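Local coordinates for protein allergen Bos d 2 (Bos taurus, PDB 4WFV) that probably carries pheromones in its hydrophobic barrel, as a secreted lipocalin of cattle that is also a major dander allergen, at residues W16-A21 against E146-T151; N37-I42 against M113-A118; S94-V99 against L117-S122. One frame throughout, in Å; residues are numbered along the deposited sequence.

Contact 1. Residues W16-A21 against E146-T151; sequences WRIIYA and ENLIKT
Ile19 O accepts from two successive backbone N-H groups of 146-151, those of Leu148 and Ile149. Leu148 N donates to Ile19 O at 2.8 Å, from above the carbonyl plane, and Ile149 N adds a weak bond to it from 3.4 Å. Two residues further along, at Ala21, the pairing is regular and antiparallel: Ala21 N donates to Glu146 O at 3.0 Å. Glu146 N returns a nearly straight bond to Ala21 O (N-H...O 172°).

Leu148 packs its two branches on different partners: CD2 meets Ile18 CD1 at 3.6 Å, and CD1 lies 3.9 Å from Ala21 CB. On the face of Tyr20 and Asn147, Asn147 CG is anti to the backbone N (chi1 -178°), and from there ND2 comes within 3.7 Å of Tyr20 CE1, with the ring and amide planes 70° apart. A water in the plane of the ring joins Tyr20 OH to Asn147 ND2. Ile19 and Ile149 run side by side in the same direction, their CD1 methyls 3.9 Å apart, and Ile19 CG2 also covers one face of the Tyr20 ring near its rim.

The second shell fixes these groups. Asn147 OD1 accepts from Lys150 N at 2.9 Å, an Asx motif that accompanies the change from strand to 3-10 turn, and Glu146 OE1 is held in a salt bridge by Arg36. On the other flank of strand 17-23, Ile19 and Tyr20 both face Gly116, a classic beta bulge. Trp16, which ends the Gly-X-Trp signature of lipocalins, precedes this strand. The arrangement is that of a lipocalin barrel, where a short strand following the helix adds antiparallel to the outer edge of the first strand.

Contact 2. Residues N37-I42 against M113-A118; sequences NYYRRI and MTEGLA
Tyr39 reaches across the inside of the lipocalin barrel to Glu115 and Leu117, side chains of a strand that is not its neighbour in the sheet. The axes of 38-42 and 113-118 come no closer than 9.2 Å and are inclined at 55°, so side chains and one water span the gap.

Glu115 comes first. Its CD is anti to CA (chi2 165°), extending the carboxylate toward the phenol, whose OH donates to OE1 at 2.7 Å. The bond arrives on the syn side, somewhat out of the carboxylate plane, and ring and carboxylate planes are almost perpendicular. Thr100 OG1 is a second partner of OE1, while OE2 accepts at 3.0 Å from a water that in turn accepts from Asn37 N. The buried carboxylate thus has at least three hydrogen-bond partners, which could offset part of the cost of burying a charge if it is ionised.

Two residues on, Leu117 places both methyls against Tyr39. CD2 sits over one face in a CH-pi contact, 3.9 Å from the ring centroid and 19° off the normal. CD1 lies 3.8 Å from Tyr39 CD2, on the ring edge that also carries CE2, and touches the Ile42 CD1 methyl at 4.0 Å.

Contact 3. Residues S94-V99 against L117-S122; sequences SENMLV and LAKGTS
Leu98 and Leu117 form an antiparallel hydrogen-bonded pair, in which Leu117 N reaches Leu98 O at 2.8 Å with an N-H...O angle of 167° and Leu98 N reaches Leu117 O at 3.0 Å. This is the open end of the hairpin made by strands 97-105 and 110-118 of the lipocalin barrel. The next pair, Met97 with Ala118, is non-hydrogen-bonded. Beyond it, where both chains have left the strand, Lys119 N still donates to Asn96 O at 3.0 Å, and the same oxygen receives a CA-H...O contact from Ala118 CA at 3.2 Å.

Leu98 and Leu117 point the same way on one face of the sheet. Leu98 CG is anti to its backbone N (chi1 -171°), and its CD2 lies 4.0 Å from Leu117 CD1. Met97 and Ala118 occupy the other face, where both touch Phe123 and Met97 also meets Glu127 of helix 125-137.

At the mouth of the hairpin, Asn96 and Lys119 cross at about a right angle, with Asn96 ND2 beside CB and CG of the lysine. The Lys119 chain bends at chi2 (-57°), and its ammonium end finds the Trp16 ring in a cation-pi contact. Glu95 instead salt-bridges Lys11. The turn leading into strand 97-105 is organised by Ser94, whose OG accepts from Asn96 N at 3.3 Å, an ST turn, and more weakly from Met97 N. Within that turn, Glu95 O lies against the lysine's aliphatic part, 3.3 Å from Lys119 CG.

Strand 17-23 ties the three contacts together: 146-147 pairs with one of its edges, while 110-118, shared by contacts 2 and 3, pairs with the other. Ile19 N lies 2.8 Å from Gly116 O, and Arg17 O equally close to Ala118 N. Contact 1 is centred 7 Å from contact 2 and 11 Å from contact 3; contacts 2 and 3 are 9 Å apart. Across the interior, Ile42 CD1 of contact 2 approaches Leu98 CD1 of contact 3 to 4.2 Å. Contact 2 spans the barrel interior, where lipocalins bind their ligands, whereas contacts 1 and 3 join neighbouring strands of its wall.

Contact 1. Residues W16-A21 against E146-T151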
loop_
_atom_site.group_PDB
_atom_site.type_symbol
_atom_site.label_atom_id
_atom_site.label_comp_id
_atom_site.label_asym_id
_atom_site.label_seq_id
_atom_site.Cartn_x
_atom_site.Cartn_y
_atom_site.Cartn_z
ATOM N N TRP A 16 8.784 -6.240 1.800
ATOM C CA TRP A 16 7.489 -6.237 2.464
ATOM C C TRP A 16 6.504 -7.189 1.803
ATOM O O TRP A 16 6.591 -7.456 0.605
ATOM C CB TRP A 16 6.893 -4.843 2.388
ATOM C CG TRP A 16 7.657 -3.799 3.140
ATOM C CD1 TRP A 16 8.549 -2.905 2.625
ATOM C CD2 TRP A 16 7.568 -3.522 4.539
ATOM N NE1 TRP A 16 9.041 -2.099 3.627
ATOM C CE2 TRP A 16 8.448 -2.453 4.812
ATOM C CE3 TRP A 16 6.840 -4.085 5.594
ATOM C CZ2 TRP A 16 8.612 -1.933 6.095
ATOM C CZ3 TRP A 16 7.002 -3.563 6.868
ATOM C CH2 TRP A 16 7.887 -2.500 7.109
ATOM N N ARG A 17 5.588 -7.723 2.600
ATOM C CA ARG A 17 4.412 -8.426 2.087
ATOM C C ARG A 17 3.198 -7.571 2.405
ATOM O O ARG A 17 3.153 -6.925 3.447
ATOM C CB ARG A 17 4.234 -9.786 2.769
ATOM C CG ARG A 17 5.351 -10.780 2.509
ATOM C CD ARG A 17 5.070 -12.140 3.144
ATOM N NE ARG A 17 6.246 -13.000 3.070
ATOM C CZ ARG A 17 7.182 -13.068 4.009
ATOM N NH1 ARG A 17 7.071 -12.337 5.106
ATOM N NH2 ARG A 17 8.227 -13.870 3.853
ATOM N N ILE A 18 2.205 -7.577 1.532
ATOM C CA ILE A 18 0.961 -6.897 1.868
ATOM C C ILE A 18 0.039 -7.861 2.575
ATOM O O ILE A 18 -0.193 -8.977 2.108
ATOM C CB ILE A 18 0.284 -6.259 0.638
ATOM C CG1 ILE A 18 -0.929 -5.424 1.061
ATOM C CG2 ILE A 18 -0.093 -7.304 -0.405
ATOM C CD1 ILE A 18 -1.306 -4.381 0.014
ATOM N N ILE A 19 -0.458 -7.441 3.734
ATOM C CA ILE A 19 -1.389 -8.265 4.494
ATOM C C ILE A 19 -2.826 -7.827 4.232
ATOM O O ILE A 19 -3.689 -8.670 3.923
ATOM C CB ILE A 19 -1.098 -8.209 6.006
ATOM C CG1 ILE A 19 0.398 -8.409 6.278
ATOM C CG2 ILE A 19 -1.955 -9.223 6.753
ATOM C CD1 ILE A 19 0.969 -9.713 5.709
ATOM N N TYR A 20 -3.073 -6.518 4.316
ATOM C CA TYR A 20 -4.421 -5.991 4.154
ATOM C C TYR A 20 -4.450 -4.808 3.205
ATOM O O TYR A 20 -3.465 -4.088 3.026
ATOM C CB TYR A 20 -4.975 -5.487 5.494
ATOM C CG TYR A 20 -5.150 -6.551 6.548
ATOM C CD1 TYR A 20 -6.171 -7.478 6.462
ATOM C CD2 TYR A 20 -4.306 -6.601 7.656
ATOM C CE1 TYR A 20 -6.337 -8.463 7.440
ATOM C CE2 TYR A 20 -4.449 -7.582 8.626
ATOM C CZ TYR A 20 -5.472 -8.495 8.522
ATOM O OH TYR A 20 -5.626 -9.467 9.480
ATOM N N ALA A 21 -5.628 -4.590 2.633
ATOM C CA ALA A 21 -5.931 -3.323 1.977
ATOM C C ALA A 21 -7.346 -2.951 2.366
ATOM O O ALA A 21 -8.140 -3.816 2.733
ATOM C CB ALA A 21 -5.804 -3.427 0.463
ATOM N N GLU A 146 -9.774 -6.022 3.046
ATOM C CA GLU A 146 -9.530 -7.275 2.327
ATOM C C GLU A 146 -8.229 -7.849 2.870
ATOM O O GLU A 146 -7.261 -7.112 3.058
ATOM C CB GLU A 146 -9.362 -7.002 0.817
ATOM C CG GLU A 146 -10.618 -6.515 0.085
ATOM C CD GLU A 146 -11.513 -7.660 -0.363
ATOM O OE1 GLU A 146 -10.997 -8.640 -0.939
ATOM O OE2 GLU A 146 -12.744 -7.581 -0.151
ATOM N N ASN A 147 -8.198 -9.153 3.144
ATOM C CA ASN A 147 -6.932 -9.800 3.464
ATOM C C ASN A 147 -6.289 -10.258 2.165
ATOM O O ASN A 147 -6.765 -11.186 1.515
ATOM C CB ASN A 147 -7.106 -10.973 4.428
ATOM C CG ASN A 147 -5.777 -11.616 4.801
ATOM O OD1 ASN A 147 -4.953 -11.913 3.936
ATOM N ND2 ASN A 147 -5.554 -11.815 6.100
ATOM N N LEU A 148 -5.247 -9.556 1.759
ATOM C CA LEU A 148 -4.581 -9.836 0.499
ATOM C C LEU A 148 -3.596 -10.996 0.563
ATOM O O LEU A 148 -3.439 -11.714 -0.418
ATOM C CB LEU A 148 -3.851 -8.588 -0.005
ATOM C CG LEU A 148 -4.663 -7.695 -0.949
ATOM C CD1 LEU A 148 -5.973 -7.244 -0.297
ATOM C CD2 LEU A 148 -3.835 -6.482 -1.366
ATOM N N ILE A 149 -2.922 -11.181 1.688
ATOM C CA ILE A 149 -1.933 -12.251 1.712
ATOM C C ILE A 149 -2.591 -13.619 1.507
ATOM O O ILE A 149 -1.988 -14.513 0.900
ATOM C CB ILE A 149 -1.014 -12.189 2.945
ATOM C CG1 ILE A 149 0.079 -13.255 2.798
ATOM C CG2 ILE A 149 -1.791 -12.394 4.240
ATOM C CD1 ILE A 149 1.254 -13.056 3.711
ATOM N N LYS A 150 -3.839 -13.775 1.945
ATOM C CA LYS A 150 -4.524 -15.056 1.786
ATOM C C LYS A 150 -4.879 -15.383 0.332
ATOM O O LYS A 150 -5.267 -16.515 0.025
ATOM C CB LYS A 150 -5.777 -15.120 2.667
ATOM C CG LYS A 150 -5.453 -15.223 4.156
ATOM C CD LYS A 150 -6.699 -15.131 5.023
ATOM C CE LYS A 150 -6.328 -15.163 6.501
ATOM N NZ LYS A 150 -5.801 -16.498 6.894
ATOM N N THR A 151 -4.742 -14.416 -0.569
ATOM C CA THR A 151 -4.911 -14.711 -1.995
ATOM C C THR A 151 -3.629 -14.461 -2.788
ATOM O O THR A 151 -3.641 -14.475 -4.025
ATOM C CB THR A 151 -6.077 -13.896 -2.628
ATOM O OG1 THR A 151 -5.728 -12.506 -2.667
ATOM C CG2 THR A 151 -7.373 -14.085 -1.831
HETATM O O HOH W 1 -7.465 -11.554 8.459
#

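Contact 2. Residues N37-I42 against M113-A118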
loop_
_atom_site.group_PDB
_atom_site.type_symbol
_atom_site.label_atom_id
_atom_site.label_comp_id
_atom_site.label_asym_id
_atom_site.label_seq_id
_atom_site.Cartn_x
_atom_site.Cartn_y
_atom_site.Cartn_z
ATOM N N ASN A 37 -2.566 -4.907 -5.121
ATOM C CA ASN A 37 -1.191 -5.042 -5.577
ATOM C C ASN A 37 -0.381 -5.786 -4.532
ATOM O O ASN A 37 -0.350 -5.401 -3.358
ATOM C CB ASN A 37 -0.599 -3.655 -5.842
ATOM C CG ASN A 37 -1.499 -2.796 -6.720
ATOM O OD1 ASN A 37 -1.744 -1.624 -6.421
ATOM N ND2 ASN A 37 -2.013 -3.386 -7.795
ATOM N N TYR A 38 0.265 -6.867 -4.961
ATOM C CA TYR A 38 0.977 -7.740 -4.038
ATOM C C TYR A 38 2.438 -7.323 -3.920
ATOM O O TYR A 38 3.295 -7.742 -4.711
ATOM C CB TYR A 38 0.826 -9.206 -4.466
ATOM C CG TYR A 38 -0.615 -9.671 -4.521
ATOM C CD1 TYR A 38 -1.306 -10.008 -3.363
ATOM C CD2 TYR A 38 -1.287 -9.771 -5.735
ATOM C CE1 TYR A 38 -2.637 -10.443 -3.411
ATOM C CE2 TYR A 38 -2.617 -10.203 -5.796
ATOM C CZ TYR A 38 -3.276 -10.533 -4.626
ATOM O OH TYR A 38 -4.584 -10.964 -4.671
ATOM N N TYR A 39 2.707 -6.507 -2.903
ATOM C CA TYR A 39 4.037 -5.952 -2.664
ATOM C C TYR A 39 5.091 -7.024 -2.529
ATOM O O TYR A 39 4.837 -8.095 -1.981
ATOM C CB TYR A 39 4.036 -5.141 -1.365
ATOM C CG TYR A 39 3.539 -3.721 -1.516
ATOM C CD1 TYR A 39 2.185 -3.447 -1.698
ATOM C CD2 TYR A 39 4.423 -2.650 -1.461
ATOM C CE1 TYR A 39 1.723 -2.146 -1.828
ATOM C CE2 TYR A 39 3.970 -1.340 -1.585
ATOM C CZ TYR A 39 2.626 -1.094 -1.767
ATOM O OH TYR A 39 2.203 0.220 -1.899
ATOM N N ARG A 40 6.284 -6.714 -3.028
ATOM C CA ARG A 40 7.457 -7.557 -2.792
ATOM C C ARG A 40 8.623 -6.758 -2.229
ATOM O O ARG A 40 9.351 -7.246 -1.364
ATOM C CB ARG A 40 7.866 -8.303 -4.072
ATOM C CG ARG A 40 6.848 -9.350 -4.531
ATOM C CD ARG A 40 6.820 -10.538 -3.583
ATOM N NE ARG A 40 5.941 -11.611 -4.024
ATOM C CZ ARG A 40 4.649 -11.714 -3.718
ATOM N NH1 ARG A 40 4.050 -10.796 -2.961
ATOM N NH2 ARG A 40 3.965 -12.767 -4.149
ATOM N N ARG A 41 8.811 -5.529 -2.698
ATOM C CA ARG A 41 9.990 -4.779 -2.277
ATOM C C ARG A 41 9.807 -3.289 -2.468
ATOM O O ARG A 41 9.198 -2.854 -3.449
ATOM C CB ARG A 41 11.215 -5.246 -3.066
ATOM C CG ARG A 41 12.529 -4.657 -2.579
ATOM C CD ARG A 41 13.698 -5.259 -3.354
ATOM N NE ARG A 41 14.987 -4.749 -2.896
ATOM C CZ ARG A 41 16.151 -5.048 -3.466
ATOM N NH1 ARG A 41 16.187 -5.857 -4.516
ATOM N NH2 ARG A 41 17.278 -4.537 -2.987
ATOM N N ILE A 42 10.336 -2.515 -1.524
ATOM C CA ILE A 42 10.382 -1.063 -1.636
ATOM C C ILE A 42 11.832 -0.666 -1.432
ATOM O O ILE A 42 12.498 -1.180 -0.532
ATOM C CB ILE A 42 9.513 -0.368 -0.568
ATOM C CG1 ILE A 42 8.048 -0.814 -0.678
ATOM C CG2 ILE A 42 9.612 1.146 -0.698
ATOM C CD1 ILE A 42 7.158 -0.243 0.426
ATOM N N MET A 113 -7.793 4.855 0.035
ATOM C CA MET A 113 -7.458 3.495 0.449
ATOM C C MET A 113 -6.202 3.448 1.308
ATOM O O MET A 113 -5.412 4.389 1.365
ATOM C CB MET A 113 -7.315 2.573 -0.768
ATOM C CG MET A 113 -6.139 2.884 -1.641
ATOM S SD MET A 113 -5.936 1.663 -2.958
ATOM C CE MET A 113 -5.218 0.265 -2.110
ATOM N N THR A 114 -6.054 2.337 2.010
ATOM C CA THR A 114 -4.812 2.087 2.726
ATOM C C THR A 114 -4.311 0.703 2.414
ATOM O O THR A 114 -5.069 -0.159 1.950
ATOM C CB THR A 114 -4.991 2.169 4.253
ATOM O OG1 THR A 114 -5.959 1.194 4.661
ATOM C CG2 THR A 114 -5.412 3.590 4.696
ATOM N N GLU A 115 -3.022 0.505 2.675
ATOM C CA GLU A 115 -2.396 -0.803 2.568
ATOM C C GLU A 115 -1.623 -1.076 3.844
ATOM O O GLU A 115 -0.912 -0.190 4.364
ATOM C CB GLU A 115 -1.444 -0.844 1.371
ATOM C CG GLU A 115 -2.177 -0.619 0.055
ATOM C CD GLU A 115 -1.253 -0.294 -1.094
ATOM O OE1 GLU A 115 -0.320 0.500 -0.907
ATOM O OE2 GLU A 115 -1.472 -0.850 -2.191
ATOM N N GLY A 116 -1.771 -2.286 4.368
ATOM C CA GLY A 116 -1.065 -2.701 5.573
ATOM C C GLY A 116 -0.053 -3.768 5.220
ATOM O O GLY A 116 -0.427 -4.877 4.831
ATOM N N LEU A 117 1.224 -3.427 5.350
ATOM C CA LEU A 117 2.318 -4.296 4.946
ATOM C C LEU A 117 3.019 -4.821 6.196
ATOM O O LEU A 117 3.035 -4.146 7.225
ATOM C CB LEU A 117 3.325 -3.523 4.096
ATOM C CG LEU A 117 2.854 -2.595 2.982
ATOM C CD1 LEU A 117 4.061 -2.033 2.222
ATOM C CD2 LEU A 117 1.963 -3.327 2.023
ATOM N N ALA A 118 3.595 -6.012 6.097
ATOM C CA ALA A 118 4.343 -6.603 7.208
ATOM C C ALA A 118 5.609 -7.288 6.736
ATOM O O ALA A 118 5.718 -7.695 5.581
ATOM C CB ALA A 118 3.493 -7.603 7.954
HETATM O O HOH W 2 -3.102 -3.236 -2.815
#

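Contact 3. Residues S94-V99 against L117-S122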
loop_
_atom_site.group_PDB
_atom_site.type_symbol
_atom_site.label_atom_id
_atom_site.label_comp_id
_atom_site.label_asym_id
_atom_site.label_seq_id
_atom_site.Cartn_x
_atom_site.Cartn_y
_atom_site.Cartn_z
ATOM N N SER A 94 7.335 0.918 11.079
ATOM C CA SER A 94 8.097 0.376 12.196
ATOM C C SER A 94 8.974 -0.726 11.634
ATOM O O SER A 94 9.027 -0.938 10.421
ATOM C CB SER A 94 7.160 -0.198 13.257
ATOM O OG SER A 94 6.506 -1.364 12.776
ATOM N N GLU A 95 9.664 -1.438 12.517
ATOM C CA GLU A 95 10.505 -2.535 12.074
ATOM C C GLU A 95 9.702 -3.616 11.344
ATOM O O GLU A 95 10.207 -4.239 10.409
ATOM C CB GLU A 95 11.267 -3.140 13.259
ATOM C CG GLU A 95 12.458 -2.307 13.720
ATOM C CD GLU A 95 13.538 -2.207 12.660
ATOM O OE1 GLU A 95 13.671 -3.150 11.852
ATOM O OE2 GLU A 95 14.251 -1.183 12.631
ATOM N N ASN A 96 8.450 -3.816 11.751
ATOM C CA ASN A 96 7.676 -4.952 11.251
ATOM C C ASN A 96 6.433 -4.622 10.436
ATOM O O ASN A 96 5.792 -5.528 9.897
ATOM C CB ASN A 96 7.277 -5.866 12.412
ATOM C CG ASN A 96 8.476 -6.490 13.097
ATOM O OD1 ASN A 96 8.634 -6.382 14.311
ATOM N ND2 ASN A 96 9.337 -7.136 12.315
ATOM N N MET A 97 6.100 -3.337 10.340
ATOM C CA MET A 97 4.816 -2.920 9.789
ATOM C C MET A 97 4.934 -1.597 9.045
ATOM O O MET A 97 5.684 -0.705 9.460
ATOM C CB MET A 97 3.836 -2.793 10.951
ATOM C CG MET A 97 2.488 -2.273 10.624
ATOM S SD MET A 97 1.555 -2.065 12.170
ATOM C CE MET A 97 0.001 -1.617 11.415
ATOM N N LEU A 98 4.200 -1.462 7.944
ATOM C CA LEU A 98 4.202 -0.220 7.189
ATOM C C LEU A 98 2.785 0.002 6.697
ATOM O O LEU A 98 2.158 -0.926 6.180
ATOM C CB LEU A 98 5.177 -0.305 6.003
ATOM C CG LEU A 98 5.470 0.991 5.221
ATOM C CD1 LEU A 98 6.793 0.879 4.454
ATOM C CD2 LEU A 98 4.332 1.347 4.276
ATOM N N VAL A 99 2.263 1.212 6.880
ATOM C CA VAL A 99 0.919 1.530 6.389
ATOM C C VAL A 99 0.995 2.694 5.412
ATOM O O VAL A 99 1.584 3.731 5.722
ATOM C CB VAL A 99 -0.062 1.878 7.530
ATOM C CG1 VAL A 99 -1.456 2.131 6.966
ATOM C CG2 VAL A 99 -0.133 0.744 8.551
ATOM N N LEU A 117 1.224 -3.427 5.350
ATOM C CA LEU A 117 2.318 -4.296 4.946
ATOM C C LEU A 117 3.019 -4.821 6.196
ATOM O O LEU A 117 3.035 -4.146 7.225
ATOM C CB LEU A 117 3.325 -3.523 4.096
ATOM C CG LEU A 117 2.854 -2.595 2.982
ATOM C CD1 LEU A 117 4.061 -2.033 2.222
ATOM C CD2 LEU A 117 1.963 -3.327 2.023
ATOM N N ALA A 118 3.595 -6.012 6.097
ATOM C CA ALA A 118 4.343 -6.603 7.208
ATOM C C ALA A 118 5.609 -7.288 6.736
ATOM O O ALA A 118 5.718 -7.695 5.581
ATOM C CB ALA A 118 3.493 -7.603 7.954
ATOM N N LYS A 119 6.548 -7.449 7.661
ATOM C CA LYS A 119 7.720 -8.293 7.427
ATOM C C LYS A 119 7.373 -9.776 7.527
ATOM O O LYS A 119 8.078 -10.628 6.983
ATOM C CB LYS A 119 8.813 -7.970 8.443
ATOM C CG LYS A 119 9.347 -6.580 8.323
ATOM C CD LYS A 119 9.876 -6.349 6.928
ATOM C CE LYS A 119 10.754 -5.139 6.915
ATOM N NZ LYS A 119 11.304 -4.848 5.571
ATOM N N GLY A 120 6.298 -10.083 8.243
ATOM C CA GLY A 120 5.823 -11.447 8.358
ATOM C C GLY A 120 4.655 -11.710 7.428
ATOM O O GLY A 120 4.621 -11.233 6.302
ATOM N N THR A 121 3.686 -12.471 7.916
ATOM C CA THR A 121 2.543 -12.859 7.098
ATOM C C THR A 121 1.209 -12.476 7.727
ATOM O O THR A 121 0.148 -12.895 7.260
ATOM C CB THR A 121 2.524 -14.372 6.849
ATOM O OG1 THR A 121 2.466 -15.067 8.100
ATOM C CG2 THR A 121 3.756 -14.821 6.071
ATOM N N SER A 122 1.262 -11.701 8.804
ATOM C CA SER A 122 0.059 -11.345 9.538
ATOM C C SER A 122 0.338 -10.125 10.405
ATOM O O SER A 122 1.485 -9.740 10.601
ATOM C CB SER A 122 -0.381 -12.510 10.424
ATOM O OG SER A 122 0.602 -12.761 11.418
#